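Local coordinates for protein tRNA threonylcarbamoyladenosine dehydratase (Escherichia coli, PDB 4D79) that catalyses the ATP-dependent dehydration of threonylcarbamoyladenosine at position 37 of tRNAs to its cyclic form and can accept sulfur from the desulfurase CsdA in vitro, at residues H32-G37 with Q116-G121; I139-C142 with K146-L149. All blocks are in the same frame, centred on the assembly; numbering follows the deposited sequence.

Contact 1: residues H32-G37 with Q116-G121; sequences HICVVG and QYMSVG. With ATP (adenosine-5'-triphosphate), chain K.
The first strand of the Rossmann-type ThiF domain, 32-36, turns H32, C34 and V36, every second residue, to one side of the sheet, where C34 and V36 meet M118 at the end of helix 114-118 and H32 meets V120 in the turn that follows. M118 reaches C34 and V36 with its methyl end: bends at chi2 (-60°) and chi3 (116°) bring M118 CE to 4.1 Å from C34 SG and 4.4 Å from V36 CG2. At the start of the strand V120, held in the type I turn M118-G121, crosses the H32 side chain at about a right angle, its CG1 lying 3.8 Å from H32 ND1. The far nitrogen of that ring, NE2, is hydrogen-bonded to T58 of the next strand, while the rings of Y122 and H32 meet edge-to-face. V36 divides its two methyls: CG2 goes to M118, and CG1, anti to the backbone N, touches the adenine, 3.5 Å from ATP C2. G37 follows with positive phi, its N 3.6 Å from ATP N3; it opens what looks like the GxGxxG loop. The two segments meet by van der Waals packing without a hydrogen bond between them, so their fit rests on shape, and the same valine that takes up M118 also forms part of the adenine pocket.

Contact 2: residues I139-C142 with K146-L149; sequences IAYC and KIPL
One backbone hydrogen bond joins the last turns of helix 132-144 to the chain that leaves it: I147 N donates to C142 O at 2.9 Å, with an N-H...O angle of 152° and the donor tilted 19° from the carbonyl plane. K146 N is almost as near to that oxygen but badly angled; it pairs instead with the carbonyl of R143. The remaining contacts are apolar. C142 sits in the middle, its CB 3.9 Å from I147 CB and 4.1 Å from L149 CB, and its SG, beside the backbone N (chi1 -69°), comes within 4.0 Å of I147 CG2. The other branch of I147 runs obliquely to the Y141 side chain and puts CD1 3.9 Å from ring atom CE2 of Y141. About one turn earlier in the helix, I139 CG1 meets L149 CD2 at 3.9 Å, the two side chains crossing nearly at right angles. The side chains of I147 and L149 also touch V125 of strand 124-127. With K146 at positive phi as the C' residue, this is a Schellman motif ending the helix, after which the chain turns back into parallel strand 149-152, as in the beta-alpha-beta crossover of a Rossmann-type fold.

How the contacts relate
From the N terminus, strand 32-36 lies inside the sheet, between 56-60 and 124-127, and the chain passes through 56-60 and 101-105 before helix 114-118 returns to it, so contact 1 closes a long loop of 78 residues. Strand 124-127 and helix 132-144 come next, and contact 2 closes over just three intervening residues, where the end of that helix turns toward strand 149-152. The two are in series, neither nested nor crossed, yet they touch in space. M118 is the joint: its CB lies 3.6 Å from Y141 CE2, and its SD packs against C142 SG. Together they tie two helices on one side of the sheet to strands 32-36 and 149-152, which flank 124-127.

Contact 1: residues H32-G37 with Q116-G121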
ATOM      1  N   HIS B  32     -10.057  -0.066  19.357  1.00 20.62           N
ATOM      2  CA  HIS B  32      -8.680  -0.217  19.800  1.00 16.66           C
ATOM      3  C   HIS B  32      -8.145  -1.439  19.073  1.00 18.92           C
ATOM      4  O   HIS B  32      -8.583  -2.564  19.349  1.00 20.23           O
ATOM      5  CB  HIS B  32      -8.585  -0.374  21.330  1.00 19.94           C
ATOM      6  CG  HIS B  32      -7.177  -0.297  21.839  1.00 23.44           C
ATOM      7  ND1 HIS B  32      -6.853  -0.333  23.184  1.00 25.82           N
ATOM      8  CD2 HIS B  32      -6.000  -0.198  21.168  1.00 23.19           C
ATOM      9  CE1 HIS B  32      -5.538  -0.244  23.316  1.00 23.50           C
ATOM     10  NE2 HIS B  32      -4.996  -0.151  22.104  1.00 26.85           N
ATOM     11  N   ILE B  33      -7.213  -1.228  18.141  1.00 19.68           N
ATOM     12  CA  ILE B  33      -6.670  -2.311  17.327  1.00 16.04           C
ATOM     13  C   ILE B  33      -5.188  -2.481  17.627  1.00 17.92           C
ATOM     14  O   ILE B  33      -4.454  -1.507  17.814  1.00 20.27           O
ATOM     15  CB  ILE B  33      -6.951  -2.069  15.831  1.00 18.10           C
ATOM     16  CG1 ILE B  33      -8.466  -2.155  15.628  1.00 17.13           C
ATOM     17  CG2 ILE B  33      -6.192  -3.092  14.949  1.00 16.05           C
ATOM     18  CD1 ILE B  33      -8.941  -1.962  14.227  1.00 24.27           C
ATOM     19  N   CYS B  34      -4.782  -3.735  17.747  1.00 19.65           N
ATOM     20  CA  CYS B  34      -3.420  -4.118  18.064  1.00 17.32           C
ATOM     21  C   CYS B  34      -2.764  -4.639  16.800  1.00 18.55           C
ATOM     22  O   CYS B  34      -3.318  -5.521  16.136  1.00 20.51           O
ATOM     23  CB  CYS B  34      -3.430  -5.191  19.163  1.00 20.70           C
ATOM     24  SG  CYS B  34      -1.806  -5.689  19.716  1.00 23.12           S
ATOM     25  N   VAL B  35      -1.598  -4.095  16.466  1.00 17.66           N
ATOM     26  CA  VAL B  35      -0.767  -4.607  15.372  1.00 16.66           C
ATOM     27  C   VAL B  35       0.451  -5.258  16.002  1.00 23.32           C
ATOM     28  O   VAL B  35       1.195  -4.620  16.760  1.00 22.62           O
ATOM     29  CB  VAL B  35      -0.363  -3.515  14.374  1.00 18.24           C
ATOM     30  CG1 VAL B  35       0.387  -4.121  13.231  1.00 20.44           C
ATOM     31  CG2 VAL B  35      -1.608  -2.795  13.899  1.00 19.80           C
ATOM     32  N   VAL B  36       0.624  -6.541  15.737  1.00 22.74           N
ATOM     33  CA  VAL B  36       1.740  -7.297  16.293  1.00 21.91           C
ATOM     34  C   VAL B  36       2.730  -7.518  15.162  1.00 21.68           C
ATOM     35  O   VAL B  36       2.440  -8.228  14.190  1.00 20.83           O
ATOM     36  CB  VAL B  36       1.322  -8.636  16.920  1.00 22.47           C
ATOM     37  CG1 VAL B  36       2.510  -9.248  17.640  1.00 22.79           C
ATOM     38  CG2 VAL B  36       0.177  -8.487  17.887  1.00 21.76           C
ATOM     39  N   GLY B  37       3.908  -6.939  15.311  1.00 20.39           N
ATOM     40  CA  GLY B  37       4.899  -6.980  14.250  1.00 25.51           C
ATOM     41  C   GLY B  37       4.799  -5.758  13.349  1.00 21.60           C
ATOM     42  O   GLY B  37       3.868  -5.642  12.557  1.00 21.77           O
ATOM     43  N   GLN B 116      -1.405 -11.700  28.871  1.00 31.53           N
ATOM     44  CA  GLN B 116      -1.269 -10.361  29.444  1.00 38.20           C
ATOM     45  C   GLN B 116      -1.394  -9.289  28.369  1.00 41.79           C
ATOM     46  O   GLN B 116      -2.137  -8.303  28.522  1.00 34.32           O
ATOM     47  CB  GLN B 116       0.076 -10.246  30.168  1.00 33.67           C
ATOM     48  CG  GLN B 116       0.440  -8.845  30.646  1.00 64.90           C
ATOM     49  CD  GLN B 116       1.853  -8.759  31.198  1.00105.83           C
ATOM     50  OE1 GLN B 116       2.510  -9.777  31.416  1.00 83.57           O
ATOM     51  NE2 GLN B 116       2.343  -7.534  31.383  1.00 77.98           N
ATOM     52  N   TYR B 117      -0.710  -9.476  27.242  1.00 32.04           N
ATOM     53  CA  TYR B 117      -0.784  -8.426  26.238  1.00 32.06           C
ATOM     54  C   TYR B 117      -2.157  -8.391  25.580  1.00 30.78           C
ATOM     55  O   TYR B 117      -2.646  -7.312  25.237  1.00 37.90           O
ATOM     56  CB  TYR B 117       0.347  -8.602  25.217  1.00 28.22           C
ATOM     57  CG  TYR B 117       1.708  -8.237  25.777  1.00 27.58           C
ATOM     58  CD1 TYR B 117       1.848  -7.185  26.662  1.00 42.83           C
ATOM     59  CD2 TYR B 117       2.850  -8.947  25.431  1.00 39.04           C
ATOM     60  CE1 TYR B 117       3.066  -6.836  27.175  1.00 38.10           C
ATOM     61  CE2 TYR B 117       4.075  -8.595  25.935  1.00 41.83           C
ATOM     62  CZ  TYR B 117       4.174  -7.538  26.819  1.00 36.36           C
ATOM     63  OH  TYR B 117       5.388  -7.164  27.350  1.00 44.01           O
ATOM     64  N   MET B 118      -2.827  -9.524  25.471  1.00 30.99           N
ATOM     65  CA  MET B 118      -4.141  -9.501  24.845  1.00 26.39           C
ATOM     66  C   MET B 118      -5.241  -9.138  25.842  1.00 39.80           C
ATOM     67  O   MET B 118      -6.404  -9.018  25.442  1.00 40.96           O
ATOM     68  CB  MET B 118      -4.436 -10.856  24.199  1.00 33.26           C
ATOM     69  CG  MET B 118      -3.555 -11.164  23.009  1.00 27.26           C
ATOM     70  SD  MET B 118      -3.676  -9.966  21.656  1.00 31.95           S
ATOM     71  CE  MET B 118      -2.018  -9.316  21.649  1.00 25.12           C
ATOM     72  N   SER B 119      -4.882  -8.842  27.101  1.00 45.47           N
ATOM     73  CA  SER B 119      -5.852  -8.635  28.172  1.00 59.22           C
ATOM     74  C   SER B 119      -6.522  -7.272  28.100  1.00 43.73           C
ATOM     75  O   SER B 119      -7.497  -7.045  28.818  1.00 47.80           O
ATOM     76  CB  SER B 119      -5.161  -8.764  29.555  1.00 32.11           C
ATOM     77  OG  SER B 119      -4.517 -10.011  29.696  1.00 81.64           O
ATOM     78  N   VAL B 120      -6.066  -6.382  27.219  1.00 45.66           N
ATOM     79  CA  VAL B 120      -6.649  -5.055  27.122  1.00 38.74           C
ATOM     80  C   VAL B 120      -8.035  -5.070  26.500  1.00 39.05           C
ATOM     81  O   VAL B 120      -8.821  -4.150  26.747  1.00 54.34           O
ATOM     82  CB  VAL B 120      -5.711  -4.150  26.290  1.00 62.88           C
ATOM     83  CG1 VAL B 120      -6.324  -2.767  26.043  1.00 85.99           C
ATOM     84  CG2 VAL B 120      -4.349  -4.031  26.953  1.00 69.34           C
ATOM     85  N   GLY B 121      -8.384  -6.103  25.734  1.00 32.65           N
ATOM     86  CA  GLY B 121      -9.689  -6.101  25.099  1.00 37.28           C
ATOM     87  C   GLY B 121      -9.687  -5.353  23.776  1.00 37.71           C
ATOM     88  O   GLY B 121     -10.295  -4.290  23.638  1.00 34.67           O
TER
HETATM   89  PG  ATP K 401      14.862  -8.687   9.151  1.00186.17           P
HETATM   90  O1G ATP K 401      15.859  -8.744   8.020  1.00127.52           O
HETATM   91  O2G ATP K 401      15.161  -7.641  10.198  1.00127.16           O
HETATM   92  O3G ATP K 401      14.461 -10.043   9.682  1.00161.36           O
HETATM   93  PB  ATP K 401      12.111  -7.985   9.177  1.00208.07           P
HETATM   94  O1B ATP K 401      11.842  -9.216  10.014  1.00107.56           O
HETATM   95  O2B ATP K 401      11.961  -6.583   9.743  1.00 31.30           O
HETATM   96  O3B ATP K 401      13.534  -8.130   8.436  1.00177.42           O
HETATM   97  PA  ATP K 401       9.615  -8.395   7.938  1.00 47.52           P
HETATM   98  O1A ATP K 401       9.531  -9.917   7.882  1.00 45.68           O
HETATM   99  O2A ATP K 401       8.995  -7.590   6.827  1.00 81.42           O
HETATM  100  O3A ATP K 401      11.175  -8.042   7.878  1.00 62.59           O
HETATM  101  O5' ATP K 401       9.099  -7.834   9.374  1.00 55.31           O
HETATM  102  C5' ATP K 401       8.590  -8.663  10.437  1.00 33.10           C
HETATM  103  C4' ATP K 401       8.343  -7.952  11.776  1.00 37.07           C
HETATM  104  O4' ATP K 401       7.614  -8.779  12.736  1.00 60.95           O
HETATM  105  C3' ATP K 401       9.642  -7.556  12.467  1.00105.28           C
HETATM  106  O3' ATP K 401       9.686  -6.148  12.756  1.00 27.36           O
HETATM  107  C2' ATP K 401       9.636  -8.359  13.754  1.00120.68           C
HETATM  108  O2' ATP K 401      10.312  -7.694  14.811  1.00 49.92           O
HETATM  109  C1' ATP K 401       8.162  -8.560  14.064  1.00 46.23           C
HETATM  110  N9  ATP K 401       7.975  -9.633  15.091  1.00 45.47           N
HETATM  111  C8  ATP K 401       8.540 -10.863  14.986  1.00 95.27           C
HETATM  112  N7  ATP K 401       8.246 -11.659  16.047  1.00 44.60           N
HETATM  113  C5  ATP K 401       7.482 -10.930  16.865  1.00 89.57           C
HETATM  114  C6  ATP K 401       6.827 -11.205  18.150  1.00 39.42           C
HETATM  115  N6  ATP K 401       6.993 -12.401  18.719  1.00 75.21           N
HETATM  116  N1  ATP K 401       6.109 -10.246  18.738  1.00 34.02           N
HETATM  117  C2  ATP K 401       5.975  -9.027  18.168  1.00 77.27           C
HETATM  118  N3  ATP K 401       6.547  -8.704  16.987  1.00 25.78           N
HETATM  119  C4  ATP K 401       7.302  -9.596  16.270  1.00 98.98           C

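Contact 2: residues I139-C142 with K146-L149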
ATOM      1  N   ILE B 139      -1.963 -16.675  17.499  1.00 21.96           N
ATOM      2  CA  ILE B 139      -3.156 -17.146  16.797  1.00 24.58           C
ATOM      3  C   ILE B 139      -3.971 -18.081  17.671  1.00 23.20           C
ATOM      4  O   ILE B 139      -5.201 -17.964  17.740  1.00 25.18           O
ATOM      5  CB  ILE B 139      -2.760 -17.807  15.465  1.00 23.83           C
ATOM      6  CG1 ILE B 139      -2.292 -16.716  14.498  1.00 22.72           C
ATOM      7  CG2 ILE B 139      -3.925 -18.618  14.841  1.00 26.50           C
ATOM      8  CD1 ILE B 139      -1.618 -17.280  13.329  1.00 31.92           C
ATOM      9  N   ALA B 140      -3.303 -19.041  18.327  1.00 23.99           N
ATOM     10  CA  ALA B 140      -4.003 -19.995  19.178  1.00 34.47           C
ATOM     11  C   ALA B 140      -4.748 -19.277  20.301  1.00 25.89           C
ATOM     12  O   ALA B 140      -5.921 -19.563  20.557  1.00 25.53           O
ATOM     13  CB  ALA B 140      -3.010 -21.028  19.712  1.00 31.92           C
ATOM     14  N   TYR B 141      -4.110 -18.281  20.918  1.00 25.98           N
ATOM     15  CA  TYR B 141      -4.748 -17.533  21.990  1.00 25.88           C
ATOM     16  C   TYR B 141      -5.954 -16.738  21.494  1.00 24.03           C
ATOM     17  O   TYR B 141      -7.031 -16.781  22.110  1.00 21.61           O
ATOM     18  CB  TYR B 141      -3.738 -16.608  22.668  1.00 24.60           C
ATOM     19  CG  TYR B 141      -4.348 -15.978  23.899  1.00 23.24           C
ATOM     20  CD1 TYR B 141      -4.318 -16.644  25.134  1.00 28.24           C
ATOM     21  CD2 TYR B 141      -5.018 -14.785  23.812  1.00 22.87           C
ATOM     22  CE1 TYR B 141      -4.919 -16.089  26.270  1.00 32.82           C
ATOM     23  CE2 TYR B 141      -5.614 -14.208  24.927  1.00 27.36           C
ATOM     24  CZ  TYR B 141      -5.573 -14.887  26.148  1.00 27.19           C
ATOM     25  OH  TYR B 141      -6.160 -14.308  27.223  1.00 26.41           O
ATOM     26  N   CYS B 142      -5.806 -15.971  20.390  1.00 20.87           N
ATOM     27  CA  CYS B 142      -6.938 -15.187  19.930  1.00 23.19           C
ATOM     28  C   CYS B 142      -8.061 -16.083  19.450  1.00 25.39           C
ATOM     29  O   CYS B 142      -9.230 -15.797  19.713  1.00 24.13           O
ATOM     30  CB  CYS B 142      -6.517 -14.229  18.793  1.00 23.65           C
ATOM     31  SG  CYS B 142      -5.440 -12.959  19.440  1.00 25.96           S
ATOM     32  N   LYS B 146     -11.875 -16.105  21.120  1.00 27.27           N
ATOM     33  CA  LYS B 146     -12.787 -15.423  20.215  1.00 22.59           C
ATOM     34  C   LYS B 146     -12.429 -13.937  20.067  1.00 25.36           C
ATOM     35  O   LYS B 146     -13.296 -13.071  19.969  1.00 24.82           O
ATOM     36  CB  LYS B 146     -14.227 -15.601  20.691  1.00 29.33           C
ATOM     37  CG  LYS B 146     -14.589 -17.093  20.805  1.00 37.61           C
ATOM     38  CD  LYS B 146     -16.031 -17.297  21.237  1.00 59.58           C
ATOM     39  CE  LYS B 146     -16.421 -18.775  21.292  1.00 79.31           C
ATOM     40  NZ  LYS B 146     -15.641 -19.588  22.268  1.00105.59           N
ATOM     41  N   ILE B 147     -11.139 -13.644  20.092  1.00 21.14           N
ATOM     42  CA  ILE B 147     -10.661 -12.284  19.852  1.00 20.90           C
ATOM     43  C   ILE B 147     -10.565 -12.082  18.341  1.00 18.51           C
ATOM     44  O   ILE B 147      -9.923 -12.905  17.667  1.00 21.57           O
ATOM     45  CB  ILE B 147      -9.302 -12.079  20.516  1.00 21.70           C
ATOM     46  CG1 ILE B 147      -9.394 -12.248  22.055  1.00 25.75           C
ATOM     47  CG2 ILE B 147      -8.694 -10.732  20.095  1.00 20.39           C
ATOM     48  CD1 ILE B 147      -8.075 -12.196  22.730  1.00 24.86           C
ATOM     49  N   PRO B 148     -11.206 -11.058  17.768  1.00 17.80           N
ATOM     50  CA  PRO B 148     -11.128 -10.869  16.307  1.00 22.87           C
ATOM     51  C   PRO B 148      -9.689 -10.704  15.857  1.00 18.43           C
ATOM     52  O   PRO B 148      -8.930  -9.897  16.394  1.00 20.06           O
ATOM     53  CB  PRO B 148     -11.952  -9.598  16.049  1.00 20.39           C
ATOM     54  CG  PRO B 148     -12.877  -9.510  17.239  1.00 23.80           C
ATOM     55  CD  PRO B 148     -12.080 -10.050  18.407  1.00 19.99           C
ATOM     56  N   LEU B 149      -9.319 -11.499  14.886  1.00 17.50           N
ATOM     57  CA  LEU B 149      -7.945 -11.587  14.439  1.00 19.17           C
ATOM     58  C   LEU B 149      -7.914 -11.737  12.936  1.00 22.40           C
ATOM     59  O   LEU B 149      -8.713 -12.478  12.362  1.00 20.40           O
ATOM     60  CB  LEU B 149      -7.240 -12.793  15.049  1.00 18.82           C
ATOM     61  CG  LEU B 149      -5.883 -13.233  14.495  1.00 24.99           C
ATOM     62  CD1 LEU B 149      -4.817 -12.385  15.051  1.00 27.65           C
ATOM     63  CD2 LEU B 149      -5.662 -14.696  14.798  1.00 46.30           C
TER